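Local coordinates for protein TadZ (Pseudomonas aeruginosa, PDB 4LDA) that is a pilus-assembly protein, represented here by its N-terminal receiver-like domain, and may, as a whole protein, bind and hydrolyse ATP, at residues Asp102-Gly107 with Thr114-Arg119. Residues are numbered along the deposited sequence; the frame is centred on the assembly and turned at random. Where two conformers were deposited one is given.
Sequences DFITYG and TGLIRR
Asp102 and Ile104, the strand residues that meet Leu116 of helix 110-121, both share backbone hydrogen bonds with Ala82, and Ile104 also pairs with Gly84. These bonds hold 102-104 as an edge strand of the parallel sheet in a CheY-like receiver fold, and the last helix returns over one face of that sheet. No hydrogen bond joins strand to helix; Leu116 bridges them with its two methyl branches. With CG anti to the backbone N (chi1 168°), the leucine reaches out from the helix to the strand. Its CD1 lies over the flat face of the Asp102 carboxylate, 3.5 Å from CG and at similar distances from OD1 and OD2. Asp102 is modelled in two conformers, and this apolar lid over the carboxylate belongs to the one described. The other branch makes a plain hydrocarbon contact, Leu116 CD2 to Ile104 CG2 at 4.0 Å. Ile104 also touches Val81 and Ile83 of the adjacent strand 79-83 and Phe53 of strand 51-55 beyond it, and Leu116 rests on Val81, which extends the apolar layer inward under the helix. Phe103 points the other way, onto Leu91, Val92 and Ala95 of helix 89-98, so the short strand is packed on both faces. The Arg119 guanidinium folds back along its own helix. Opposite charges come near each other there without forming a salt bridge, with Asp102 OD2 4.7 Å from Arg119 NH2; in this conformer the nearby positive charge could favour the ionised carboxylate. One face of the guanidinium meets Leu116 CA, which lies 3.7 Å above its plane, off-centre.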
loop_
_atom_site.group_PDB
_atom_site.type_symbol
_atom_site.label_atom_id
_atom_site.label_comp_id
_atom_site.label_asym_id
_atom_site.label_seq_id
_atom_site.Cartn_x
_atom_site.Cartn_y
_atom_site.Cartn_z
ATOM N N ASP A 102 2.935 2.678 7.049
ATOM C CA ASP A 102 2.330 4.008 7.059
ATOM C C ASP A 102 0.801 3.927 6.826
ATOM O O ASP A 102 0.295 2.877 6.415
ATOM C CB ASP A 102 3.005 4.893 5.990
ATOM C CG ASP A 102 4.518 5.011 6.140
ATOM O OD1 ASP A 102 5.239 4.118 5.636
ATOM O OD2 ASP A 102 4.979 6.003 6.743
ATOM N N PHE A 103 0.074 5.031 7.129
ATOM C CA PHE A 103 -1.379 5.168 6.980
ATOM C C PHE A 103 -1.721 6.539 6.385
ATOM O O PHE A 103 -1.336 7.567 6.949
ATOM C CB PHE A 103 -2.047 4.999 8.361
ATOM C CG PHE A 103 -3.535 4.730 8.327
ATOM C CD1 PHE A 103 -4.441 5.760 8.083
ATOM C CD2 PHE A 103 -4.035 3.470 8.632
ATOM C CE1 PHE A 103 -5.801 5.524 8.105
ATOM C CE2 PHE A 103 -5.403 3.223 8.616
ATOM C CZ PHE A 103 -6.276 4.252 8.369
ATOM N N ILE A 104 -2.431 6.554 5.254
ATOM C CA ILE A 104 -2.831 7.784 4.570
ATOM C C ILE A 104 -4.349 7.778 4.418
ATOM O O ILE A 104 -4.975 6.720 4.444
ATOM C CB ILE A 104 -2.101 7.989 3.198
ATOM C CG1 ILE A 104 -2.246 6.752 2.282
ATOM C CG2 ILE A 104 -0.613 8.329 3.444
ATOM C CD1 ILE A 104 -1.720 6.882 0.858
ATOM N N THR A 105 -4.937 8.961 4.319
ATOM C CA THR A 105 -6.375 9.077 4.130
ATOM C C THR A 105 -6.617 9.421 2.663
ATOM O O THR A 105 -5.931 10.266 2.078
ATOM C CB THR A 105 -7.029 10.083 5.108
ATOM O OG1 THR A 105 -6.776 9.644 6.436
ATOM C CG2 THR A 105 -8.548 10.204 4.926
ATOM N N TYR A 106 -7.593 8.713 2.076
ATOM C CA TYR A 106 -8.031 8.922 0.708
ATOM C C TYR A 106 -8.427 10.378 0.500
ATOM O O TYR A 106 -9.200 10.922 1.281
ATOM C CB TYR A 106 -9.196 7.984 0.385
ATOM C CG TYR A 106 -9.942 8.341 -0.870
ATOM C CD1 TYR A 106 -9.309 8.318 -2.108
ATOM C CD2 TYR A 106 -11.298 8.635 -0.834
ATOM C CE1 TYR A 106 -9.992 8.658 -3.272
ATOM C CE2 TYR A 106 -11.996 8.963 -1.989
ATOM C CZ TYR A 106 -11.343 8.952 -3.211
ATOM O OH TYR A 106 -12.017 9.265 -4.360
ATOM N N GLY A 107 -7.858 11.004 -0.514
ATOM C CA GLY A 107 -8.119 12.402 -0.815
ATOM C C GLY A 107 -7.056 13.338 -0.287
ATOM O O GLY A 107 -7.222 14.562 -0.332
ATOM N N THR A 114 3.743 11.600 -2.886
ATOM C CA THR A 114 5.086 11.639 -3.504
ATOM C C THR A 114 6.147 11.773 -2.415
ATOM O O THR A 114 7.230 11.201 -2.556
ATOM C CB THR A 114 5.223 12.757 -4.542
ATOM O OG1 THR A 114 4.872 13.993 -3.932
ATOM C CG2 THR A 114 4.368 12.529 -5.759
ATOM N N GLY A 115 5.818 12.499 -1.342
ATOM C CA GLY A 115 6.686 12.677 -0.187
ATOM C C GLY A 115 6.930 11.371 0.536
ATOM O O GLY A 115 8.077 11.058 0.882
ATOM N N LEU A 116 5.854 10.595 0.750
ATOM C CA LEU A 116 5.897 9.281 1.378
ATOM C C LEU A 116 6.747 8.291 0.564
ATOM O O LEU A 116 7.537 7.561 1.149
ATOM C CB LEU A 116 4.457 8.757 1.516
ATOM C CG LEU A 116 4.250 7.277 1.896
ATOM C CD1 LEU A 116 4.830 6.956 3.245
ATOM C CD2 LEU A 116 2.815 6.937 1.890
ATOM N N ILE A 117 6.596 8.280 -0.772
ATOM C CA ILE A 117 7.335 7.396 -1.684
ATOM C C ILE A 117 8.821 7.760 -1.662
ATOM O O ILE A 117 9.648 6.849 -1.662
ATOM C CB ILE A 117 6.726 7.458 -3.119
ATOM C CG1 ILE A 117 5.304 6.877 -3.115
ATOM C CG2 ILE A 117 7.593 6.807 -4.198
ATOM C CD1 ILE A 117 5.075 5.429 -2.522
ATOM N N ARG A 118 9.157 9.064 -1.622
ATOM C CA ARG A 118 10.540 9.549 -1.464
ATOM C C ARG A 118 11.181 8.987 -0.211
ATOM O O ARG A 118 12.301 8.453 -0.274
ATOM C CB ARG A 118 10.585 11.086 -1.357
ATOM C CG ARG A 118 10.879 11.886 -2.609
ATOM C CD ARG A 118 11.143 13.344 -2.224
ATOM N NE ARG A 118 12.445 13.537 -1.557
ATOM C CZ ARG A 118 12.631 13.680 -0.245
ATOM N NH1 ARG A 118 11.596 13.670 0.588
ATOM N NH2 ARG A 118 13.854 13.844 0.244
ATOM N N ARG A 119 10.448 9.134 0.942
ATOM C CA ARG A 119 10.887 8.713 2.264
ATOM C C ARG A 119 11.111 7.210 2.313
ATOM O O ARG A 119 12.147 6.778 2.811
ATOM C CB ARG A 119 9.897 9.130 3.363
ATOM C CG ARG A 119 9.841 10.624 3.653
ATOM C CD ARG A 119 9.085 10.962 4.945
ATOM N NE ARG A 119 7.753 10.348 5.085
ATOM C CZ ARG A 119 6.605 10.929 4.747
ATOM N NH1 ARG A 119 6.600 12.152 4.222
ATOM N NH2 ARG A 119 5.452 10.298 4.937
#